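Local coordinates for protein pectinesterase A (Erwinia chrysanthemi, PDB 2NTP) that hydrolyses the methyl esters of the galacturonate chain of pectin, releasing methanol, in the first step of plant tissue maceration and soft rot, at residues 35-40 with 53-58; 95-100 with 139-144; 274-279 with 315-320. All coordinates share one frame; numbering follows the deposited sequence.

All three contacts lie in or against the right-handed parallel beta-helix of the pectinesterase family. They follow one another along the chain without overlap. Contacts 1 and 2 are neighbours, with centres about 11 Å apart. They share one long parallel sheet, in which strand 55-59 of contact 1 lies next to strand 99-101 of contact 2. They also meet directly, through N53 OD1 and K96 N. Contact 3 is on the other side of the chain's centre, about 39 Å from contact 1 and 31 Å from contact 2, centre to centre. It joins the short strand 276-278 of another sheet to a late loop. The three therefore sample the coil from its N-terminal part to its far end.

Contact 1: residues 35-40 with 53-58; sequences FVILIK and NNLHLK
Strands 35-39 and 55-58 run parallel, and five backbone bonds tie them together. F35 N donates to N54 O at 3.1 Å, where the ladder begins. From there the bonds alternate between strands, in the pattern of a parallel sheet: H56 N to F35 O, I37 N to H56 O, K58 N to I37 O and I39 N to K58 O. The first four lie nearly along the C=O axis. In the last, the N-H of I39 comes from above the carbonyl plane, 27° out of it.

I37 is central to the apolar side. Its CB lies 3.9 Å from L57 CD2 and also near H56 O. CG1 is anti to the carbonyl carbon (chi1 -56°), which sends the longer branch back past the backbone N. CD1 at the tip touches two leucine methyls, 3.8 Å from L55 CD1 and 3.9 Å from L57 CD2. The same CD1 lies at the edge of the F35 ring, in its plane. F35 and L55 point the same way, with F35 CD2 3.8 Å from L55 CD1. Helix 21-26 packs on this face through I25 and A24, so the helix covers an early part of the beta-helix.

The other face bears V36, H56, L38 and K58. The H56 ring is held at both nitrogens. NE2 gives a nearly straight bond (171°) of 2.7 Å to N54 OD1, on a lone pair and in the ring plane. ND1 is hydrogen-bonded to S99 OG on the next strand. V36 lies obliquely to this ring. K58 extends outwards from the sheet.

One face is thus held by apolar contacts between side chains. On the other, a buried imidazole has both nitrogens satisfied, which fixes its rotation, and the proton on NE2 is committed to N54.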
loop_
_atom_site.group_PDB
_atom_site.type_symbol
_atom_site.label_atom_id
_atom_site.label_comp_id
_atom_site.label_asym_id
_atom_site.label_seq_id
_atom_site.Cartn_x
_atom_site.Cartn_y
_atom_site.Cartn_z
ATOM N N PHE A 35 -7.084 10.650 20.452
ATOM C CA PHE A 35 -5.874 10.332 21.206
ATOM C C PHE A 35 -4.679 10.500 20.282
ATOM O O PHE A 35 -4.581 9.817 19.258
ATOM C CB PHE A 35 -5.941 8.905 21.758
ATOM C CG PHE A 35 -4.940 8.625 22.847
ATOM C CD1 PHE A 35 -5.214 8.983 24.167
ATOM C CD2 PHE A 35 -3.726 8.005 22.561
ATOM C CE1 PHE A 35 -4.298 8.730 25.184
ATOM C CE2 PHE A 35 -2.799 7.748 23.576
ATOM C CZ PHE A 35 -3.089 8.115 24.888
ATOM N N VAL A 36 -3.787 11.417 20.646
ATOM C CA VAL A 36 -2.674 11.825 19.789
ATOM C C VAL A 36 -1.338 11.476 20.438
ATOM O O VAL A 36 -1.057 11.881 21.571
ATOM C CB VAL A 36 -2.728 13.340 19.475
ATOM C CG1 VAL A 36 -1.716 13.717 18.397
ATOM C CG2 VAL A 36 -4.145 13.751 19.062
ATOM N N ILE A 37 -0.518 10.725 19.703
ATOM C CA ILE A 37 0.775 10.264 20.202
ATOM C C ILE A 37 1.922 10.852 19.382
ATOM O O ILE A 37 1.962 10.706 18.154
ATOM C CB ILE A 37 0.859 8.716 20.197
ATOM C CG1 ILE A 37 -0.292 8.121 21.013
ATOM C CG2 ILE A 37 2.223 8.243 20.729
ATOM C CD1 ILE A 37 -0.514 6.624 20.805
ATOM N N LEU A 38 2.844 11.527 20.065
ATOM C CA LEU A 38 4.060 12.007 19.427
ATOM C C LEU A 38 5.108 10.914 19.525
ATOM O O LEU A 38 5.333 10.351 20.602
ATOM C CB LEU A 38 4.571 13.301 20.075
ATOM C CG LEU A 38 5.891 13.893 19.554
ATOM C CD1 LEU A 38 5.782 14.397 18.111
ATOM C CD2 LEU A 38 6.382 15.014 20.475
ATOM N N ILE A 39 5.726 10.599 18.392
ATOM C CA ILE A 39 6.797 9.609 18.346
ATOM C C ILE A 39 8.108 10.305 17.974
ATOM O O ILE A 39 8.290 10.737 16.837
ATOM C CB ILE A 39 6.474 8.471 17.338
ATOM C CG1 ILE A 39 5.134 7.806 17.679
ATOM C CG2 ILE A 39 7.597 7.439 17.313
ATOM C CD1 ILE A 39 4.555 6.935 16.554
ATOM N N LYS A 40 9.018 10.425 18.942
ATOM C CA LYS A 40 10.322 11.047 18.690
ATOM C C LYS A 40 11.195 10.167 17.797
ATOM O O LYS A 40 10.985 8.949 17.733
ATOM C CB LYS A 40 11.045 11.355 20.012
ATOM C CG LYS A 40 10.345 12.383 20.890
ATOM C CD LYS A 40 10.580 13.806 20.384
ATOM C CE LYS A 40 10.262 14.844 21.452
ATOM N NZ LYS A 40 11.295 14.869 22.529
ATOM N N ASN A 53 -10.739 3.617 17.656
ATOM C CA ASN A 53 -11.163 4.717 16.795
ATOM C C ASN A 53 -10.540 6.041 17.221
ATOM O O ASN A 53 -10.287 6.259 18.409
ATOM C CB ASN A 53 -12.689 4.847 16.810
ATOM C CG ASN A 53 -13.395 3.661 16.163
ATOM O OD1 ASN A 53 -12.854 2.991 15.279
ATOM N ND2 ASN A 53 -14.625 3.407 16.594
ATOM N N ASN A 54 -10.301 6.922 16.245
ATOM C CA ASN A 54 -9.841 8.289 16.510
ATOM C C ASN A 54 -8.447 8.341 17.149
ATOM O O ASN A 54 -8.164 9.192 18.000
ATOM C CB ASN A 54 -10.882 9.024 17.377
ATOM C CG ASN A 54 -10.983 10.513 17.069
ATOM O OD1 ASN A 54 -10.224 11.068 16.271
ATOM N ND2 ASN A 54 -11.939 11.170 17.718
ATOM N N LEU A 55 -7.586 7.405 16.743
ATOM C CA LEU A 55 -6.191 7.377 17.186
ATOM C C LEU A 55 -5.309 8.025 16.133
ATOM O O LEU A 55 -5.527 7.824 14.932
ATOM C CB LEU A 55 -5.722 5.944 17.455
ATOM C CG LEU A 55 -4.231 5.798 17.797
ATOM C CD1 LEU A 55 -3.927 6.338 19.197
ATOM C CD2 LEU A 55 -3.774 4.365 17.651
ATOM N N HIS A 56 -4.325 8.796 16.593
ATOM C CA HIS A 56 -3.477 9.613 15.717
ATOM C C HIS A 56 -2.014 9.563 16.143
ATOM O O HIS A 56 -1.682 9.822 17.303
ATOM C CB HIS A 56 -3.993 11.053 15.682
ATOM C CG HIS A 56 -5.464 11.144 15.430
ATOM N ND1 HIS A 56 -6.002 11.158 14.161
ATOM C CD2 HIS A 56 -6.514 11.165 16.285
ATOM C CE1 HIS A 56 -7.317 11.213 14.245
ATOM N NE2 HIS A 56 -7.654 11.203 15.522
ATOM N N LEU A 57 -1.154 9.203 15.193
ATOM C CA LEU A 57 0.286 9.139 15.421
ATOM C C LEU A 57 0.960 10.267 14.662
ATOM O O LEU A 57 0.631 10.514 13.504
ATOM C CB LEU A 57 0.857 7.788 14.967
ATOM C CG LEU A 57 0.211 6.500 15.500
ATOM C CD1 LEU A 57 0.888 5.268 14.911
ATOM C CD2 LEU A 57 0.259 6.452 17.035
ATOM N N LYS A 58 1.884 10.956 15.329
ATOM C CA LYS A 58 2.682 12.010 14.711
ATOM C C LYS A 58 4.155 11.781 15.022
ATOM O O LYS A 58 4.561 11.850 16.183
ATOM C CB LYS A 58 2.243 13.395 15.210
ATOM C CG LYS A 58 2.918 14.554 14.488
ATOM C CD LYS A 58 2.415 15.901 14.994
ATOM C CE LYS A 58 3.146 17.056 14.318
ATOM N NZ LYS A 58 2.545 18.380 14.673
#

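Contact 2: residues 95-100 with 139-144; sequences AKDFSA and GDRAYF
F98 O is gripped by two hydrogen bonds. Y143 N donates to it at 2.9 Å, in the carbonyl plane, and water 2 donates at 2.8 Å. Water 2 also donates to R141 O, so it bridges the two backbones where the strands begin. Earlier in the segments, water 1 donates to A95 O and D140 O and accepts from F98 N. D140 O has a second donor in D97 N.

D97 and R141 meet through their side chains. The guanidinium grips the carboxylate side-on: NE bonds to OD1 of D97 at 2.7 Å and NH2 to OD2 of D97 at 2.9 Å. Both oxygens lie in the guanidinium plane, yet both are met from above the carboxylate plane, since the two planes are 36° apart. R141 NH1 also makes a salt bridge with D140 OD2, by charge alone, since that oxygen lies well out of the guanidinium plane. D140 has a stronger partner in R162.

N54, D97 and R141 all have left-handed helical backbone angles and line up at the same turn of three successive coils of the parallel beta-helix, just before the strands of its long sheet.

Beyond the turn, F98 and A100 both meet F144. F98 and F144 cross at about a right angle, but their ring planes are oblique, at 49°. CE2 of F144 touches the ring edge of F98, 3.6 Å from F98 CE2. CB of A100 lies 3.9 Å from F144 CD2. The F144 ring stacks on F165 of the next strand, while Y143 packs on P339 and L341 of the C-terminal tail.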
loop_
_atom_site.group_PDB
_atom_site.type_symbol
_atom_site.label_atom_id
_atom_site.label_comp_id
_atom_site.label_asym_id
_atom_site.label_seq_id
_atom_site.Cartn_x
_atom_site.Cartn_y
_atom_site.Cartn_z
ATOM N N ALA A 95 -9.536 0.237 12.593
ATOM C CA ALA A 95 -10.343 1.217 13.308
ATOM C C ALA A 95 -10.620 2.392 12.383
ATOM O O ALA A 95 -9.996 2.528 11.325
ATOM C CB ALA A 95 -9.625 1.684 14.556
ATOM N N LYS A 96 -11.563 3.237 12.786
ATOM C CA LYS A 96 -11.958 4.390 11.992
ATOM C C LYS A 96 -11.232 5.645 12.444
ATOM O O LYS A 96 -10.794 5.738 13.588
ATOM C CB LYS A 96 -13.470 4.604 12.094
ATOM C CG LYS A 96 -14.272 3.493 11.460
ATOM C CD LYS A 96 -15.752 3.688 11.667
ATOM C CE LYS A 96 -16.528 2.552 11.022
ATOM N NZ LYS A 96 -16.061 1.226 11.517
ATOM N N ASP A 97 -11.114 6.603 11.525
ATOM C CA ASP A 97 -10.558 7.933 11.811
ATOM C C ASP A 97 -9.140 7.907 12.371
ATOM O O ASP A 97 -8.788 8.704 13.245
ATOM C CB ASP A 97 -11.516 8.734 12.699
ATOM C CG ASP A 97 -12.862 8.946 12.041
ATOM O OD1 ASP A 97 -12.898 9.488 10.915
ATOM O OD2 ASP A 97 -13.884 8.562 12.637
ATOM N N PHE A 98 -8.332 6.985 11.847
ATOM C CA PHE A 98 -6.914 6.924 12.160
ATOM C C PHE A 98 -6.167 7.930 11.302
ATOM O O PHE A 98 -6.526 8.140 10.143
ATOM C CB PHE A 98 -6.357 5.521 11.875
ATOM C CG PHE A 98 -4.866 5.408 12.082
ATOM C CD1 PHE A 98 -4.344 5.236 13.364
ATOM C CD2 PHE A 98 -3.979 5.497 11.001
ATOM C CE1 PHE A 98 -2.967 5.147 13.569
ATOM C CE2 PHE A 98 -2.596 5.414 11.200
ATOM C CZ PHE A 98 -2.089 5.235 12.483
ATOM N N SER A 99 -5.131 8.542 11.863
ATOM C CA SER A 99 -4.162 9.279 11.053
ATOM C C SER A 99 -2.735 9.012 11.503
ATOM O O SER A 99 -2.476 8.784 12.687
ATOM C CB SER A 99 -4.458 10.786 11.018
ATOM O OG SER A 99 -4.174 11.422 12.250
ATOM N N ALA A 100 -1.823 9.004 10.533
ATOM C CA ALA A 100 -0.393 9.021 10.802
ATOM C C ALA A 100 0.232 10.171 10.033
ATOM O O ALA A 100 -0.124 10.416 8.875
ATOM C CB ALA A 100 0.252 7.696 10.402
ATOM N N GLY A 139 -11.322 -0.574 8.633
ATOM C CA GLY A 139 -10.719 0.724 8.462
ATOM C C GLY A 139 -11.591 1.529 7.527
ATOM O O GLY A 139 -11.992 1.060 6.446
ATOM N N ASP A 140 -11.931 2.728 7.974
ATOM C CA ASP A 140 -12.517 3.739 7.113
ATOM C C ASP A 140 -12.014 5.084 7.603
ATOM O O ASP A 140 -11.819 5.278 8.802
ATOM C CB ASP A 140 -14.050 3.689 7.145
ATOM C CG ASP A 140 -14.693 4.617 6.121
ATOM O OD1 ASP A 140 -14.059 4.923 5.082
ATOM O OD2 ASP A 140 -15.847 5.044 6.352
ATOM N N ARG A 141 -11.794 5.997 6.662
ATOM C CA ARG A 141 -11.324 7.346 6.956
ATOM C C ARG A 141 -9.940 7.326 7.616
ATOM O O ARG A 141 -9.746 7.885 8.697
ATOM C CB ARG A 141 -12.361 8.115 7.800
ATOM C CG ARG A 141 -13.761 8.145 7.178
ATOM C CD ARG A 141 -14.739 9.009 7.985
ATOM N NE ARG A 141 -14.902 8.529 9.359
ATOM C CZ ARG A 141 -15.831 7.663 9.762
ATOM N NH1 ARG A 141 -16.712 7.162 8.906
ATOM N NH2 ARG A 141 -15.881 7.293 11.035
ATOM N N ALA A 142 -8.990 6.665 6.947
ATOM C CA ALA A 142 -7.600 6.600 7.392
ATOM C C ALA A 142 -6.756 7.584 6.590
ATOM O O ALA A 142 -6.757 7.546 5.360
ATOM C CB ALA A 142 -7.054 5.182 7.241
ATOM N N TYR A 143 -6.028 8.446 7.291
ATOM C CA TYR A 143 -5.321 9.562 6.660
ATOM C C TYR A 143 -3.829 9.471 6.935
ATOM O O TYR A 143 -3.407 9.387 8.087
ATOM C CB TYR A 143 -5.901 10.874 7.202
ATOM C CG TYR A 143 -5.337 12.184 6.669
ATOM C CD1 TYR A 143 -4.674 12.267 5.435
ATOM C CD2 TYR A 143 -5.512 13.358 7.400
ATOM C CE1 TYR A 143 -4.172 13.498 4.967
ATOM C CE2 TYR A 143 -5.032 14.576 6.939
ATOM C CZ TYR A 143 -4.364 14.643 5.729
ATOM O OH TYR A 143 -3.903 15.867 5.294
ATOM N N PHE A 144 -3.035 9.491 5.868
ATOM C CA PHE A 144 -1.584 9.401 5.989
ATOM C C PHE A 144 -0.945 10.591 5.296
ATOM O O PHE A 144 -1.025 10.713 4.077
ATOM C CB PHE A 144 -1.091 8.075 5.398
ATOM C CG PHE A 144 -1.745 6.876 6.015
ATOM C CD1 PHE A 144 -2.981 6.428 5.546
ATOM C CD2 PHE A 144 -1.151 6.225 7.093
ATOM C CE1 PHE A 144 -3.613 5.326 6.135
ATOM C CE2 PHE A 144 -1.771 5.128 7.686
ATOM C CZ PHE A 144 -3.008 4.681 7.205
HETATM O O HOH W 1 -9.044 4.730 9.885
HETATM O O HOH W 2 -8.261 10.292 9.605
#

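Contact 3: residues 274-279 with 315-320; sequences NHIYGW and KDRRQL
G278 has phi 132° and psi -148°, angles that a side chain would resist, and its CA comes close to the R317 side chain. R317 CD is 3.9 Å from that CA, which lies over one face of the guanidinium. The R317 chain bends at chi3. Its tip runs on towards I276, whose CG2 is 4.1 Å from R317 NH2. Its charge is paired with E303, and NH2 also bonds to G310 O.

The short, weakly bonded strand 276-278 is outermost in its sheet at the far end of the beta-helix, and the loop 315-320 after strand 300-304 lies against it. On the other side of the strand Y277 comes near the substrate-binding Y206, and its OH bonds to D280.

No direct hydrogen bond joins the two segments; two waters do. Water 3 accepts from W279 NE1 at 2.8 Å, in the ring plane, and donates to R318 O. Water 4 accepts from W279 N at 2.8 Å and donates to D316 O. That carbonyl also sits at the indole edge, 3.6 Å from W279 CD1. R317 CG lies 3.9 Å from W279 CD1, and the indole stacks on F301.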
loop_
_atom_site.group_PDB
_atom_site.type_symbol
_atom_site.label_atom_id
_atom_site.label_comp_id
_atom_site.label_asym_id
_atom_site.label_seq_id
_atom_site.Cartn_x
_atom_site.Cartn_y
_atom_site.Cartn_z
ATOM N N ASN A 274 10.362 6.360 -17.808
ATOM C CA ASN A 274 10.228 5.381 -18.884
ATOM C C ASN A 274 10.331 3.916 -18.460
ATOM O O ASN A 274 10.311 3.036 -19.311
ATOM C CB ASN A 274 11.188 5.692 -20.054
ATOM C CG ASN A 274 12.625 5.306 -19.764
ATOM O OD1 ASN A 274 12.953 4.810 -18.688
ATOM N ND2 ASN A 274 13.498 5.529 -20.744
ATOM N N HIS A 275 10.425 3.653 -17.156
ATOM C CA HIS A 275 10.326 2.276 -16.661
ATOM C C HIS A 275 8.908 1.717 -16.871
ATOM O O HIS A 275 8.705 0.501 -16.912
ATOM C CB HIS A 275 10.789 2.167 -15.195
ATOM C CG HIS A 275 9.946 2.934 -14.219
ATOM N ND1 HIS A 275 9.856 4.311 -14.220
ATOM C CD2 HIS A 275 9.181 2.510 -13.184
ATOM C CE1 HIS A 275 9.059 4.699 -13.240
ATOM N NE2 HIS A 275 8.635 3.624 -12.598
ATOM N N ILE A 276 7.943 2.616 -17.041
ATOM C CA ILE A 276 6.543 2.250 -17.255
ATOM C C ILE A 276 6.292 1.830 -18.707
ATOM O O ILE A 276 6.632 2.574 -19.641
ATOM C CB ILE A 276 5.593 3.432 -16.887
ATOM C CG1 ILE A 276 5.695 3.797 -15.395
ATOM C CG2 ILE A 276 4.142 3.119 -17.290
ATOM C CD1 ILE A 276 5.401 2.642 -14.413
ATOM N N TYR A 277 5.693 0.652 -18.892
ATOM C CA TYR A 277 5.312 0.176 -20.232
ATOM C C TYR A 277 3.811 0.273 -20.523
ATOM O O TYR A 277 3.396 0.219 -21.689
ATOM C CB TYR A 277 5.824 -1.252 -20.496
ATOM C CG TYR A 277 5.298 -2.312 -19.549
ATOM C CD1 TYR A 277 4.002 -2.822 -19.675
ATOM C CD2 TYR A 277 6.106 -2.819 -18.534
ATOM C CE1 TYR A 277 3.523 -3.799 -18.796
ATOM C CE2 TYR A 277 5.635 -3.800 -17.653
ATOM C CZ TYR A 277 4.349 -4.280 -17.792
ATOM O OH TYR A 277 3.890 -5.243 -16.922
ATOM N N GLY A 278 3.003 0.413 -19.471
ATOM C CA GLY A 278 1.543 0.417 -19.597
ATOM C C GLY A 278 0.895 -0.507 -18.586
ATOM O O GLY A 278 1.405 -0.677 -17.480
ATOM N N TRP A 279 -0.235 -1.100 -18.965
ATOM C CA TRP A 279 -0.987 -1.985 -18.078
ATOM C C TRP A 279 -0.663 -3.451 -18.378
ATOM O O TRP A 279 -0.008 -3.756 -19.377
ATOM C CB TRP A 279 -2.492 -1.739 -18.246
ATOM C CG TRP A 279 -2.920 -0.312 -18.023
ATOM C CD1 TRP A 279 -3.173 0.628 -18.985
ATOM C CD2 TRP A 279 -3.150 0.333 -16.762
ATOM N NE1 TRP A 279 -3.546 1.816 -18.400
ATOM C CE2 TRP A 279 -3.539 1.665 -17.038
ATOM C CE3 TRP A 279 -3.068 -0.086 -15.426
ATOM C CZ2 TRP A 279 -3.846 2.584 -16.025
ATOM C CZ3 TRP A 279 -3.376 0.821 -14.419
ATOM C CH2 TRP A 279 -3.759 2.147 -14.724
ATOM N N LYS A 315 -4.059 2.954 -27.890
ATOM C CA LYS A 315 -5.298 2.206 -27.667
ATOM C C LYS A 315 -5.226 1.267 -26.456
ATOM O O LYS A 315 -6.255 0.913 -25.886
ATOM C CB LYS A 315 -5.723 1.443 -28.931
ATOM C CG LYS A 315 -4.656 0.547 -29.550
ATOM C CD LYS A 315 -5.019 0.152 -30.987
ATOM C CE LYS A 315 -4.861 1.323 -31.959
ATOM N NZ LYS A 315 -5.270 0.969 -33.354
ATOM N N ASP A 316 -4.009 0.888 -26.066
ATOM C CA ASP A 316 -3.786 0.024 -24.904
ATOM C C ASP A 316 -3.752 0.815 -23.591
ATOM O O ASP A 316 -3.684 0.232 -22.503
ATOM C CB ASP A 316 -2.478 -0.761 -25.068
ATOM C CG ASP A 316 -2.337 -1.390 -26.445
ATOM O OD1 ASP A 316 -2.445 -2.631 -26.548
ATOM O OD2 ASP A 316 -2.118 -0.642 -27.426
ATOM N N ARG A 317 -3.790 2.138 -23.700
ATOM C CA ARG A 317 -3.789 3.012 -22.530
ATOM C C ARG A 317 -4.906 4.042 -22.634
ATOM O O ARG A 317 -4.713 5.144 -23.152
ATOM C CB ARG A 317 -2.415 3.661 -22.336
ATOM C CG ARG A 317 -1.380 2.680 -21.792
ATOM C CD ARG A 317 0.025 3.242 -21.810
ATOM N NE ARG A 317 0.260 4.204 -20.733
ATOM C CZ ARG A 317 1.467 4.615 -20.351
ATOM N NH1 ARG A 317 2.553 4.128 -20.940
ATOM N NH2 ARG A 317 1.592 5.500 -19.365
ATOM N N ARG A 318 -6.081 3.651 -22.146
ATOM C CA ARG A 318 -7.279 4.475 -22.255
ATOM C C ARG A 318 -7.159 5.778 -21.480
ATOM O O ARG A 318 -6.571 5.824 -20.393
ATOM C CB ARG A 318 -8.526 3.704 -21.813
ATOM C CG ARG A 318 -8.846 2.489 -22.679
ATOM C CD ARG A 318 -8.752 1.195 -21.881
ATOM N NE ARG A 318 -9.985 0.945 -21.150
ATOM C CZ ARG A 318 -10.130 0.094 -20.138
ATOM N NH1 ARG A 318 -9.106 -0.623 -19.684
ATOM N NH2 ARG A 318 -11.319 -0.030 -19.570
ATOM N N GLN A 319 -7.728 6.829 -22.059
ATOM C CA GLN A 319 -7.633 8.171 -21.514
ATOM C C GLN A 319 -9.005 8.690 -21.125
ATOM O O GLN A 319 -9.994 8.452 -21.825
ATOM C CB GLN A 319 -7.002 9.114 -22.541
ATOM C CG GLN A 319 -5.652 8.651 -23.086
ATOM C CD GLN A 319 -4.540 8.698 -22.051
ATOM O OE1 GLN A 319 -4.403 9.676 -21.312
ATOM N NE2 GLN A 319 -3.738 7.637 -21.994
ATOM N N LEU A 320 -9.061 9.402 -20.007
ATOM C CA LEU A 320 -10.284 10.078 -19.594
ATOM C C LEU A 320 -10.473 11.364 -20.385
ATOM O O LEU A 320 -9.498 12.029 -20.746
ATOM C CB LEU A 320 -10.241 10.416 -18.098
ATOM C CG LEU A 320 -10.110 9.302 -17.057
ATOM C CD1 LEU A 320 -10.105 9.916 -15.666
ATOM C CD2 LEU A 320 -11.228 8.269 -17.185
HETATM O O HOH W 3 -4.314 4.310 -19.475
HETATM O O HOH W 4 -1.103 -0.965 -21.616
#